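Local coordinates for protein mediator of RNA polymerase II transcription subunit 6 (Schizosaccharomyces pombe, PDB 4H61) that serves as a subunit of the Mediator complex, the coactivator that conveys signals from gene-specific regulators to the RNA polymerase II transcription machinery, at residues Glu26-Tyr31 with Tyr103-Glu108. Numbering follows the deposited sequence.
Sequences ENVLEY and YFVCNE
The phenol of Tyr-31 reaches from helix 28-33 to the turn after strand 97-106, where its OH donates a hydrogen bond to the backbone O of Glu-108, 2.5 Å away. The acceptor lies at the ring edge, in the plane of the ring, and the hydroxyl meets it on a lone pair in the carbonyl plane, with a C=O...OH angle of 137°. Farther back along the same edge, CD2 of Tyr-31 rests against CG1 of Val-105 at 4.1 Å. The ring gets there because its CG stands anti to the backbone N (chi1 -174°), which carries it off the helix toward the strand. One turn earlier, Val-28 sends its CG2 methyl to Val-105, touching CG1 at 4.2 Å, so the strand valine faces both helix residues with one branched side chain. The contact thus packs helix 28-33 on one face of the four-stranded antiparallel sheet of Med6, at the hairpin of strands 97-106 and 109-112. Asn-107 and Glu-108, both with positive phi, form its two-residue type I' beta turn, which presents the Glu-108 carbonyl to the phenol. The same hydroxyl is also hydrogen-bonded to the backbone N of Met-13, so it links the N-terminal segment to the sheet turn, and the rings of Trp-11 and Trp-16 meet the phenol at inclined angles. A phenylalanine in place of Tyr-31 would probably leave the Glu-108 carbonyl without its hydroxyl donor and the Met-13 N-H without its acceptor. Leu-23 touches Tyr-31, Val-105 and Glu-108 alike, while Ile-110 of the next strand packs on Tyr-31 and Val-105. Behind these, Val-105 pairs through the backbone with Trp-84 of strand 83-91, and Asn-107 with Phe-82 just ahead of that strand.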
ATOM      1  N   GLU A  26      11.657  -4.107  -3.649  1.00141.15           N
ATOM      2  CA  GLU A  26      11.421  -5.541  -3.547  1.00140.36           C
ATOM      3  C   GLU A  26      10.882  -5.971  -2.188  1.00130.51           C
ATOM      4  O   GLU A  26      10.103  -6.919  -2.111  1.00127.76           O
ATOM      5  CB  GLU A  26      12.715  -6.316  -3.838  1.00153.55           C
ATOM      6  CG  GLU A  26      13.121  -6.373  -5.310  1.00167.73           C
ATOM      7  CD  GLU A  26      13.774  -5.091  -5.811  1.00176.78           C
ATOM      8  OE1 GLU A  26      13.969  -4.157  -5.003  1.00177.20           O
ATOM      9  OE2 GLU A  26      14.093  -5.019  -7.018  1.00181.78           O
ATOM     10  N   ASN A  27      11.300  -5.285  -1.123  1.00126.10           N
ATOM     11  CA  ASN A  27      10.953  -5.717   0.234  1.00124.18           C
ATOM     12  C   ASN A  27      10.339  -4.662   1.172  1.00125.30           C
ATOM     13  O   ASN A  27       9.967  -4.983   2.306  1.00130.34           O
ATOM     14  CB  ASN A  27      12.148  -6.397   0.916  1.00122.00           C
ATOM     15  CG  ASN A  27      13.340  -5.469   1.080  1.00134.29           C
ATOM     16  OD1 ASN A  27      13.208  -4.249   0.998  1.00138.86           O
ATOM     17  ND2 ASN A  27      14.515  -6.048   1.311  1.00138.62           N
ATOM     18  N   VAL A  28      10.227  -3.422   0.707  1.00117.58           N
ATOM     19  CA  VAL A  28       9.701  -2.347   1.549  1.00118.94           C
ATOM     20  C   VAL A  28       8.316  -2.653   2.156  1.00120.84           C
ATOM     21  O   VAL A  28       8.050  -2.336   3.314  1.00124.82           O
ATOM     22  CB  VAL A  28       9.670  -1.002   0.794  1.00117.29           C
ATOM     23  CG1 VAL A  28       8.820  -1.113  -0.448  1.00116.70           C
ATOM     24  CG2 VAL A  28       9.154   0.106   1.689  1.00115.00           C
ATOM     25  N   LEU A  29       7.449  -3.290   1.383  1.00119.16           N
ATOM     26  CA  LEU A  29       6.107  -3.629   1.843  1.00107.55           C
ATOM     27  C   LEU A  29       6.173  -4.656   2.960  1.00108.41           C
ATOM     28  O   LEU A  29       5.308  -4.689   3.832  1.00114.02           O
ATOM     29  CB  LEU A  29       5.275  -4.180   0.683  1.00106.84           C
ATOM     30  CG  LEU A  29       3.961  -3.482   0.341  1.00111.68           C
ATOM     31  CD1 LEU A  29       4.000  -2.029   0.775  1.00118.18           C
ATOM     32  CD2 LEU A  29       3.650  -3.600  -1.158  1.00102.80           C
ATOM     33  N   GLU A  30       7.193  -5.505   2.936  1.00110.72           N
ATOM     34  CA  GLU A  30       7.345  -6.500   3.988  1.00113.22           C
ATOM     35  C   GLU A  30       7.749  -5.796   5.274  1.00115.74           C
ATOM     36  O   GLU A  30       7.283  -6.144   6.361  1.00120.53           O
ATOM     37  CB  GLU A  30       8.392  -7.540   3.602  1.00121.80           C
ATOM     38  CG  GLU A  30       8.470  -8.712   4.566  1.00131.69           C
ATOM     39  CD  GLU A  30       9.174  -9.906   3.959  1.00148.15           C
ATOM     40  OE1 GLU A  30       9.088 -10.073   2.720  1.00156.98           O
ATOM     41  OE2 GLU A  30       9.817 -10.671   4.715  1.00152.64           O
ATOM     42  N   TYR A  31       8.623  -4.803   5.128  1.00113.50           N
ATOM     43  CA  TYR A  31       9.032  -3.940   6.226  1.00115.63           C
ATOM     44  C   TYR A  31       7.797  -3.318   6.855  1.00114.52           C
ATOM     45  O   TYR A  31       7.597  -3.374   8.075  1.00116.62           O
ATOM     46  CB  TYR A  31       9.938  -2.836   5.681  1.00115.98           C
ATOM     47  CG  TYR A  31      10.562  -1.923   6.715  1.00115.78           C
ATOM     48  CD1 TYR A  31      11.166  -2.434   7.858  1.00112.75           C
ATOM     49  CD2 TYR A  31      10.582  -0.545   6.521  1.00119.54           C
ATOM     50  CE1 TYR A  31      11.757  -1.591   8.793  1.00118.20           C
ATOM     51  CE2 TYR A  31      11.172   0.304   7.446  1.00121.66           C
ATOM     52  CZ  TYR A  31      11.757  -0.222   8.580  1.00121.54           C
ATOM     53  OH  TYR A  31      12.339   0.631   9.498  1.00121.92           O
ATOM     54  N   TYR A 103       1.261   6.694   3.718  1.00100.19           N
ATOM     55  CA  TYR A 103       2.350   6.636   4.681  1.00110.49           C
ATOM     56  C   TYR A 103       3.666   6.903   3.978  1.00115.28           C
ATOM     57  O   TYR A 103       3.822   6.587   2.798  1.00118.12           O
ATOM     58  CB  TYR A 103       2.418   5.248   5.341  1.00110.14           C
ATOM     59  CG  TYR A 103       1.074   4.679   5.750  1.00107.74           C
ATOM     60  CD1 TYR A 103       0.197   4.167   4.797  1.00 98.38           C
ATOM     61  CD2 TYR A 103       0.687   4.639   7.092  1.00102.71           C
ATOM     62  CE1 TYR A 103      -1.024   3.651   5.158  1.00100.52           C
ATOM     63  CE2 TYR A 103      -0.540   4.118   7.463  1.00100.58           C
ATOM     64  CZ  TYR A 103      -1.389   3.623   6.485  1.00105.05           C
ATOM     65  OH  TYR A 103      -2.615   3.100   6.818  1.00110.61           O
ATOM     66  N   PHE A 104       4.616   7.473   4.708  1.00114.24           N
ATOM     67  CA  PHE A 104       5.964   7.653   4.191  1.00112.76           C
ATOM     68  C   PHE A 104       6.925   6.652   4.811  1.00115.99           C
ATOM     69  O   PHE A 104       6.855   6.361   6.004  1.00120.11           O
ATOM     70  CB  PHE A 104       6.457   9.074   4.449  1.00107.95           C
ATOM     71  CG  PHE A 104       5.729  10.113   3.651  1.00117.44           C
ATOM     72  CD1 PHE A 104       5.030   9.759   2.505  1.00116.72           C
ATOM     73  CD2 PHE A 104       5.742  11.445   4.037  1.00122.25           C
ATOM     74  CE1 PHE A 104       4.358  10.710   1.764  1.00114.98           C
ATOM     75  CE2 PHE A 104       5.074  12.407   3.299  1.00116.80           C
ATOM     76  CZ  PHE A 104       4.380  12.037   2.165  1.00117.51           C
ATOM     77  N   VAL A 105       7.801   6.103   3.983  1.00115.04           N
ATOM     78  CA  VAL A 105       8.914   5.312   4.470  1.00113.07           C
ATOM     79  C   VAL A 105      10.165   6.097   4.114  1.00120.79           C
ATOM     80  O   VAL A 105      10.764   5.904   3.053  1.00121.77           O
ATOM     81  CB  VAL A 105       8.947   3.903   3.843  1.00106.45           C
ATOM     82  CG1 VAL A 105       9.985   3.041   4.538  1.00107.25           C
ATOM     83  CG2 VAL A 105       7.581   3.248   3.943  1.00104.57           C
ATOM     84  N   CYS A 106      10.532   7.012   5.002  1.00125.05           N
ATOM     85  CA  CYS A 106      11.636   7.922   4.752  1.00130.08           C
ATOM     86  C   CYS A 106      12.803   7.585   5.670  1.00133.48           C
ATOM     87  O   CYS A 106      12.679   7.672   6.892  1.00135.26           O
ATOM     88  CB  CYS A 106      11.171   9.359   4.989  1.00127.77           C
ATOM     89  SG  CYS A 106      12.276  10.609   4.344  1.00161.67           S
ATOM     90  N   ASN A 107      13.929   7.198   5.077  1.00134.52           N
ATOM     91  CA  ASN A 107      15.105   6.778   5.840  1.00136.49           C
ATOM     92  C   ASN A 107      14.791   5.702   6.866  1.00133.61           C
ATOM     93  O   ASN A 107      15.229   5.791   8.009  1.00140.08           O
ATOM     94  CB  ASN A 107      15.769   7.971   6.533  1.00140.04           C
ATOM     95  CG  ASN A 107      16.444   8.907   5.558  1.00147.72           C
ATOM     96  OD1 ASN A 107      15.860   9.907   5.138  1.00151.80           O
ATOM     97  ND2 ASN A 107      17.681   8.587   5.188  1.00148.90           N
ATOM     98  N   GLU A 108      14.011   4.708   6.452  1.00130.71           N
ATOM     99  CA  GLU A 108      13.617   3.582   7.305  1.00132.40           C
ATOM    100  C   GLU A 108      12.609   3.968   8.400  1.00127.87           C
ATOM    101  O   GLU A 108      12.207   3.133   9.218  1.00121.11           O
ATOM    102  CB  GLU A 108      14.846   2.868   7.880  1.00136.79           C
ATOM    103  CG  GLU A 108      15.772   2.336   6.801  1.00144.55           C
ATOM    104  CD  GLU A 108      17.232   2.384   7.195  1.00156.54           C
ATOM    105  OE1 GLU A 108      17.571   1.893   8.294  1.00160.64           O
ATOM    106  OE2 GLU A 108      18.040   2.917   6.402  1.00162.28           O
TER